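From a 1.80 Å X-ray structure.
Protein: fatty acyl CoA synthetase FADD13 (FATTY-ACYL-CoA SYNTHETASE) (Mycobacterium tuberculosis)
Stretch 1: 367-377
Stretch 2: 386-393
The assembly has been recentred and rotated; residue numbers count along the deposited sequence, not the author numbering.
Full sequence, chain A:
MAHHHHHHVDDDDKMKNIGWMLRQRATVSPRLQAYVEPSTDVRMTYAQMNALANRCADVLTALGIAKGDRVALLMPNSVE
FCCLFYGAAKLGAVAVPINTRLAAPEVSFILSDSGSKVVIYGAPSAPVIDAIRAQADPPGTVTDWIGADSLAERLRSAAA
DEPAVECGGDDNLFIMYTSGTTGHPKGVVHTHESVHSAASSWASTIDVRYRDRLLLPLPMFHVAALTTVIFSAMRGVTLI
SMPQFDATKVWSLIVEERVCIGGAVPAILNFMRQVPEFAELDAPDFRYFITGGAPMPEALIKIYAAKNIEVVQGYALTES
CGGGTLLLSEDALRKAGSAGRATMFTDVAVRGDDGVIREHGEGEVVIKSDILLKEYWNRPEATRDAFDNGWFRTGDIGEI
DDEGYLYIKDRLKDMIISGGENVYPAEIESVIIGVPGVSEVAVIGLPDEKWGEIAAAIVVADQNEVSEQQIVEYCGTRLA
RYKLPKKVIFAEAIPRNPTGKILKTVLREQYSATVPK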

ATOM      1  N   ILE A 367      15.530   0.949   4.975  1.00 12.90           N
ATOM      2  CA  ILE A 367      14.735   1.494   6.084  1.00 12.49           C
ATOM      3  C   ILE A 367      15.147   0.810   7.376  1.00 13.26           C
ATOM      4  O   ILE A 367      15.293  -0.445   7.390  1.00 13.39           O
ATOM      5  CB  ILE A 367      13.222   1.250   5.815  1.00 12.78           C
ATOM      6  CG1 ILE A 367      12.784   1.891   4.468  1.00 16.63           C
ATOM      7  CG2 ILE A 367      12.358   1.735   7.008  1.00 12.73           C
ATOM      8  CD1 ILE A 367      11.286   1.619   4.012  1.00 17.97           C
ATOM      9  N   LYS A 368      15.264   1.550   8.473  1.00 12.75           N
ATOM     10  CA  LYS A 368      15.520   0.968   9.826  1.00 13.72           C
ATOM     11  C   LYS A 368      14.455   1.562  10.741  1.00 13.63           C
ATOM     12  O   LYS A 368      14.316   2.770  10.816  1.00 13.22           O
ATOM     13  CB  LYS A 368      16.922   1.286  10.349  1.00 15.30           C
ATOM     14  CG  LYS A 368      17.193   0.729  11.746  1.00 19.12           C
ATOM     15  CD  LYS A 368      18.688   0.890  12.119  1.00 26.56           C
ATOM     16  CE  LYS A 368      19.454  -0.346  11.722  1.00 28.79           C
ATOM     17  NZ  LYS A 368      20.853  -0.338  12.264  1.00 32.44           N
ATOM     18  N   SER A 369      13.644   0.704  11.381  1.00 11.84           N
ATOM     19  CA  SER A 369      12.472   1.171  12.062  1.00 12.67           C
ATOM     20  C   SER A 369      11.734  -0.002  12.673  1.00 14.21           C
ATOM     21  O   SER A 369      11.724  -1.089  12.099  1.00 13.59           O
ATOM     22  CB  SER A 369      11.481   1.814  11.080  1.00 11.98           C
ATOM     23  OG  SER A 369      10.350   2.396  11.732  1.00 13.55           O
ATOM     24  N   ASP A 370      11.063   0.238  13.786  1.00 14.51           N
ATOM     25  CA  ASP A 370      10.113  -0.751  14.334  1.00 15.05           C
ATOM     26  C   ASP A 370       8.836  -0.947  13.476  1.00 14.32           C
ATOM     27  O   ASP A 370       8.072  -1.874  13.743  1.00 13.96           O
ATOM     28  CB  ASP A 370       9.670  -0.346  15.744  1.00 15.08           C
ATOM     29  CG  ASP A 370      10.731  -0.552  16.787  1.00 21.79           C
ATOM     30  OD1 ASP A 370      11.619  -1.378  16.531  1.00 25.14           O
ATOM     31  OD2 ASP A 370      10.638   0.068  17.876  1.00 25.38           O
ATOM     32  N   ILE A 371       8.598  -0.111  12.466  1.00 12.32           N
ATOM     33  CA  ILE A 371       7.491  -0.339  11.546  1.00 13.21           C
ATOM     34  C   ILE A 371       7.713  -1.547  10.625  1.00 13.02           C
ATOM     35  O   ILE A 371       6.772  -2.023   9.956  1.00 12.68           O
ATOM     36  CB  ILE A 371       7.193   0.884  10.659  1.00 12.55           C
ATOM     37  CG1 ILE A 371       8.302   0.998   9.605  1.00 13.53           C
ATOM     38  CG2 ILE A 371       6.916   2.243  11.515  1.00 13.51           C
ATOM     39  CD1 ILE A 371       8.174   2.225   8.694  1.00 14.97           C
ATOM     40  N   LEU A 372       8.951  -2.042  10.575  1.00 11.89           N
ATOM     41  CA  LEU A 372       9.307  -3.107   9.639  1.00 12.06           C
ATOM     42  C   LEU A 372       8.708  -4.427  10.022  1.00 12.57           C
ATOM     43  O   LEU A 372       8.522  -4.770  11.194  1.00 10.78           O
ATOM     44  CB  LEU A 372      10.823  -3.255   9.518  1.00 11.92           C
ATOM     45  CG  LEU A 372      11.487  -2.063   8.857  1.00 14.60           C
ATOM     46  CD1 LEU A 372      13.010  -2.198   8.990  1.00 16.79           C
ATOM     47  CD2 LEU A 372      11.082  -1.902   7.406  1.00 15.15           C
ATOM     48  N   LEU A 373       8.457  -5.209   9.001  1.00 12.50           N
ATOM     49  CA  LEU A 373       8.021  -6.583   9.173  1.00 11.78           C
ATOM     50  C   LEU A 373       8.916  -7.374  10.108  1.00 13.89           C
ATOM     51  O   LEU A 373      10.149  -7.153  10.210  1.00 12.93           O
ATOM     52  CB  LEU A 373       7.922  -7.317   7.799  1.00 11.17           C
ATOM     53  CG  LEU A 373       9.246  -7.889   7.241  1.00 13.13           C
ATOM     54  CD1 LEU A 373       8.982  -8.704   5.996  1.00 15.20           C
ATOM     55  CD2 LEU A 373      10.345  -6.799   6.925  1.00 13.05           C
ATOM     56  N   LYS A 374       8.302  -8.307  10.784  1.00 13.61           N
ATOM     57  CA  LYS A 374       9.037  -9.257  11.594  1.00 15.34           C
ATOM     58  C   LYS A 374       9.806 -10.247  10.713  1.00 15.81           C
ATOM     59  O   LYS A 374      10.980 -10.592  10.985  1.00 14.41           O
ATOM     60  CB  LYS A 374       8.091 -10.036  12.513  1.00 16.78           C
ATOM     61  CG  LYS A 374       8.799 -11.203  13.226  1.00 21.51           C
ATOM     62  CD  LYS A 374       7.827 -12.179  13.900  1.00 26.40           C
ATOM     63  CE  LYS A 374       7.355 -11.674  15.208  1.00 26.83           C
ATOM     64  NZ  LYS A 374       6.571 -12.725  15.960  1.00 24.06           N
ATOM     65  N   GLU A 375       9.131 -10.735   9.685  1.00 14.55           N
ATOM     66  CA  GLU A 375       9.689 -11.752   8.812  1.00 15.61           C
ATOM     67  C   GLU A 375       8.760 -11.925   7.610  1.00 14.40           C
ATOM     68  O   GLU A 375       7.613 -11.469   7.638  1.00 15.10           O
ATOM     69  CB  GLU A 375       9.768 -13.063   9.565  1.00 15.17           C
ATOM     70  CG  GLU A 375       8.397 -13.675   9.840  1.00 18.03           C
ATOM     71  CD  GLU A 375       8.400 -14.744  10.929  1.00 26.12           C
ATOM     72  OE1 GLU A 375       9.346 -14.811  11.734  1.00 30.26           O
ATOM     73  OE2 GLU A 375       7.401 -15.497  10.981  1.00 28.86           O
ATOM     74  N   TYR A 376       9.250 -12.584   6.575  1.00 13.89           N
ATOM     75  CA  TYR A 376       8.353 -13.143   5.575  1.00 13.66           C
ATOM     76  C   TYR A 376       7.895 -14.507   6.070  1.00 14.20           C
ATOM     77  O   TYR A 376       8.698 -15.296   6.569  1.00 15.11           O
ATOM     78  CB  TYR A 376       9.068 -13.275   4.240  1.00 13.90           C
ATOM     79  CG  TYR A 376       9.456 -12.002   3.570  1.00 13.44           C
ATOM     80  CD1 TYR A 376       8.478 -11.126   3.068  1.00 13.37           C
ATOM     81  CD2 TYR A 376      10.820 -11.663   3.392  1.00 14.10           C
ATOM     82  CE1 TYR A 376       8.842  -9.977   2.435  1.00 15.38           C
ATOM     83  CE2 TYR A 376      11.178 -10.517   2.744  1.00 16.90           C
ATOM     84  CZ  TYR A 376      10.197  -9.686   2.271  1.00 14.55           C
ATOM     85  OH  TYR A 376      10.530  -8.534   1.635  1.00 14.07           O
ATOM     86  N   TRP A 377       6.592 -14.750   5.994  1.00 13.35           N
ATOM     87  CA  TRP A 377       6.000 -15.909   6.591  1.00 14.38           C
ATOM     88  C   TRP A 377       6.593 -17.224   6.064  1.00 16.15           C
ATOM     89  O   TRP A 377       6.585 -17.455   4.854  1.00 16.44           O
ATOM     90  CB  TRP A 377       4.494 -15.868   6.341  1.00 13.44           C
ATOM     91  CG  TRP A 377       3.721 -17.032   6.908  1.00 13.52           C
ATOM     92  CD1 TRP A 377       3.143 -18.006   6.194  1.00 13.58           C
ATOM     93  CD2 TRP A 377       3.359 -17.287   8.282  1.00 13.82           C
ATOM     94  NE1 TRP A 377       2.517 -18.892   7.002  1.00 16.79           N
ATOM     95  CE2 TRP A 377       2.591 -18.452   8.292  1.00 16.68           C
ATOM     96  CE3 TRP A 377       3.611 -16.643   9.490  1.00 14.83           C
ATOM     97  CZ2 TRP A 377       2.132 -19.045   9.479  1.00 20.24           C
ATOM     98  CZ3 TRP A 377       3.126 -17.198  10.669  1.00 18.85           C
ATOM     99  CH2 TRP A 377       2.388 -18.362  10.663  1.00 18.50           C
TER
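Stretch 2, residues 386-393: AFDNGWFR

Residues 386-393 form a tight β-hairpin whose second strand, 391-393, lies antiparallel to strand 367-369; the two axes approach to 4.7 Å with 139° between their N-to-C directions. Within the hairpin, strand 387-388 turns back through a type I' turn from Asp388 to Trp391, held by paired backbone hydrogen bonds, Asp388 N to Trp391 O at 2.8 Å and Trp391 N to Asp388 O at 3.0 Å. Gly390, at phi 87° and psi -14°, suits this turn: a CB there would be jammed against the preceding carbonyl and would clash with Lys368 CE.

Phe392, with the largest covered area, lies at the bridge between the strands. It pairs with Ile367 as a hydrogen-bonded antiparallel bridge, with Phe392 N donating to Ile367 O at 2.8 Å and Ile367 N to Phe392 O at 3.1 Å; the CA atoms are 5.1 Å apart. Both side chains leave the same face of the sheet. With chi1 at 173° (t), the Phe392 ring reaches the loop that follows strand 367-369. There, a type I turn from Ser369 to Leu372 redirects the chain, so that Leu372 CD1 packs 3.7 Å from Phe392 CB and Leu373 CD2 lies 4.0 Å from Phe392 CD1. Farther along, Tyr376 OH meets the edge of the ring, 3.7 Å from Phe392 CE1. The two leucines also bridge to the first strand of the hairpin, where Phe387 CE1 is 4.0 Å from Leu372 CD1 and Phe387 CZ is 3.9 Å from Leu373 CD2. Ala386 completes this apolar contact, its CB lying near the plane of the Tyr376 ring, 4.0 Å from Tyr376 CE2.

Lys368 and Trp391 form the second centre of the contact. The lysine side chain runs across the indole, placing Lys368 CB over one face of the six-membered ring, 3.7 Å from its centroid and 13° off the ring normal, a CH-pi arrangement. The side chain bends at chi3 (-92°) and brings the ammonium group to the turn, where Lys368 NZ donates a hydrogen bond to Asn389 O at 3.1 Å. Lys368 thus meets both the indole and the turn: Lys368 CE lies 3.7 Å from Gly390 C, and Lys368 NZ also comes within 3.6 Å of Trp391 NE1. On the backbone, Trp391 CA approaches Ile367 O at 3.5 Å in a CA-H...O contact.

Beyond the paired residues, a water extends the link between the backbones, accepting from Ser369 N at 3.2 Å and donating to Gly390 O at 2.9 Å. In all, 541 Å² is buried between the two stretches.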

ATOM      1  N   ALA A 386      16.923 -10.087   3.179  1.00 22.66           N
ATOM      2  CA  ALA A 386      16.289  -8.771   3.045  1.00 21.15           C
ATOM      3  C   ALA A 386      16.850  -7.715   3.990  1.00 20.23           C
ATOM      4  O   ALA A 386      16.515  -6.550   3.864  1.00 20.20           O
ATOM      5  CB  ALA A 386      14.791  -8.894   3.244  1.00 21.00           C
ATOM      6  N   PHE A 387      17.677  -8.119   4.942  1.00 18.70           N
ATOM      7  CA  PHE A 387      18.235  -7.226   5.925  1.00 19.74           C
ATOM      8  C   PHE A 387      19.747  -7.160   5.877  1.00 21.86           C
ATOM      9  O   PHE A 387      20.428  -8.157   5.583  1.00 22.73           O
ATOM     10  CB  PHE A 387      17.826  -7.662   7.312  1.00 20.05           C
ATOM     11  CG  PHE A 387      16.479  -7.285   7.667  1.00 20.15           C
ATOM     12  CD1 PHE A 387      16.269  -6.094   8.302  1.00 20.69           C
ATOM     13  CD2 PHE A 387      15.384  -8.098   7.372  1.00 20.58           C
ATOM     14  CE1 PHE A 387      14.997  -5.708   8.647  1.00 20.99           C
ATOM     15  CE2 PHE A 387      14.101  -7.685   7.720  1.00 22.56           C
ATOM     16  CZ  PHE A 387      13.933  -6.510   8.376  1.00 21.30           C
ATOM     17  N   ASP A 388      20.248  -5.958   6.107  1.00 21.41           N
ATOM     18  CA  ASP A 388      21.671  -5.675   6.227  1.00 25.03           C
ATOM     19  C   ASP A 388      21.876  -4.892   7.508  1.00 26.29           C
ATOM     20  O   ASP A 388      21.625  -3.676   7.533  1.00 22.69           O
ATOM     21  CB  ASP A 388      22.125  -4.813   5.066  1.00 24.85           C
ATOM     22  CG  ASP A 388      23.627  -4.551   5.075  1.00 30.98           C
ATOM     23  OD1 ASP A 388      24.312  -5.023   6.024  1.00 35.37           O
ATOM     24  OD2 ASP A 388      24.107  -3.885   4.116  1.00 31.89           O
ATOM     25  N   ASN A 389      22.272  -5.597   8.568  1.00 29.07           N
ATOM     26  CA  ASN A 389      22.468  -4.989   9.899  1.00 30.90           C
ATOM     27  C   ASN A 389      21.308  -4.164  10.410  1.00 27.82           C
ATOM     28  O   ASN A 389      21.488  -2.989  10.800  1.00 29.76           O
ATOM     29  CB  ASN A 389      23.683  -4.088   9.895  1.00 33.13           C
ATOM     30  CG  ASN A 389      24.964  -4.850   9.694  1.00 39.82           C
ATOM     31  OD1 ASN A 389      25.764  -4.497   8.819  1.00 47.31           O
ATOM     32  ND2 ASN A 389      25.167  -5.920  10.475  1.00 44.48           N
ATOM     33  N   GLY A 390      20.131  -4.743  10.349  1.00 25.06           N
ATOM     34  CA  GLY A 390      18.936  -4.112  10.810  1.00 23.23           C
ATOM     35  C   GLY A 390      18.269  -3.255   9.767  1.00 20.41           C
ATOM     36  O   GLY A 390      17.174  -2.858   9.989  1.00 19.93           O
ATOM     37  N   TRP A 391      18.955  -2.928   8.650  1.00 18.66           N
ATOM     38  CA  TRP A 391      18.364  -2.123   7.575  1.00 17.09           C
ATOM     39  C   TRP A 391      17.664  -3.047   6.587  1.00 17.53           C
ATOM     40  O   TRP A 391      18.285  -3.964   6.075  1.00 18.12           O
ATOM     41  CB  TRP A 391      19.426  -1.355   6.845  1.00 18.19           C
ATOM     42  CG  TRP A 391      20.054  -0.290   7.641  1.00 16.92           C
ATOM     43  CD1 TRP A 391      21.164  -0.368   8.389  1.00 17.33           C
ATOM     44  CD2 TRP A 391      19.625   1.069   7.684  1.00 13.19           C
ATOM     45  NE1 TRP A 391      21.489   0.891   8.901  1.00 14.55           N
ATOM     46  CE2 TRP A 391      20.540   1.782   8.484  1.00 15.22           C
ATOM     47  CE3 TRP A 391      18.550   1.745   7.115  1.00 14.77           C
ATOM     48  CZ2 TRP A 391      20.393   3.139   8.769  1.00 17.52           C
ATOM     49  CZ3 TRP A 391      18.414   3.102   7.381  1.00 14.86           C
ATOM     50  CH2 TRP A 391      19.333   3.777   8.216  1.00 17.63           C
ATOM     51  N   PHE A 392      16.374  -2.791   6.362  1.00 16.30           N
ATOM     52  CA  PHE A 392      15.584  -3.526   5.393  1.00 14.65           C
ATOM     53  C   PHE A 392      15.901  -3.026   3.976  1.00 13.97           C
ATOM     54  O   PHE A 392      15.790  -1.841   3.717  1.00 14.03           O
ATOM     55  CB  PHE A 392      14.082  -3.371   5.648  1.00 12.98           C
ATOM     56  CG  PHE A 392      13.260  -3.982   4.585  1.00 11.07           C
ATOM     57  CD1 PHE A 392      13.146  -5.364   4.482  1.00 14.47           C
ATOM     58  CD2 PHE A 392      12.602  -3.206   3.665  1.00 14.22           C
ATOM     59  CE1 PHE A 392      12.445  -5.933   3.450  1.00 17.03           C
ATOM     60  CE2 PHE A 392      11.889  -3.767   2.664  1.00 13.19           C
ATOM     61  CZ  PHE A 392      11.784  -5.133   2.549  1.00 16.70           C
ATOM     62  N   ARG A 393      16.289  -3.921   3.084  1.00 13.92           N
ATOM     63  CA  ARG A 393      16.571  -3.555   1.703  1.00 15.65           C
ATOM     64  C   ARG A 393      15.330  -3.629   0.825  1.00 15.33           C
ATOM     65  O   ARG A 393      14.758  -4.716   0.584  1.00 15.99           O
ATOM     66  CB  ARG A 393      17.643  -4.465   1.159  1.00 16.42           C
ATOM     67  CG  ARG A 393      18.941  -4.341   1.955  1.00 20.68           C
ATOM     68  CD  ARG A 393      20.074  -5.267   1.530  1.00 24.22           C
ATOM     69  NE  ARG A 393      20.363  -5.206   0.105  1.00 23.53           N
ATOM     70  CZ  ARG A 393      21.269  -5.931  -0.539  1.00 29.03           C
ATOM     71  NH1 ARG A 393      22.065  -6.770   0.090  1.00 29.68           N
ATOM     72  NH2 ARG A 393      21.391  -5.787  -1.841  1.00 29.92           N
TER
HETATM   73  O   HOH W   1      14.943  -2.164  11.735  1.00 30.22           O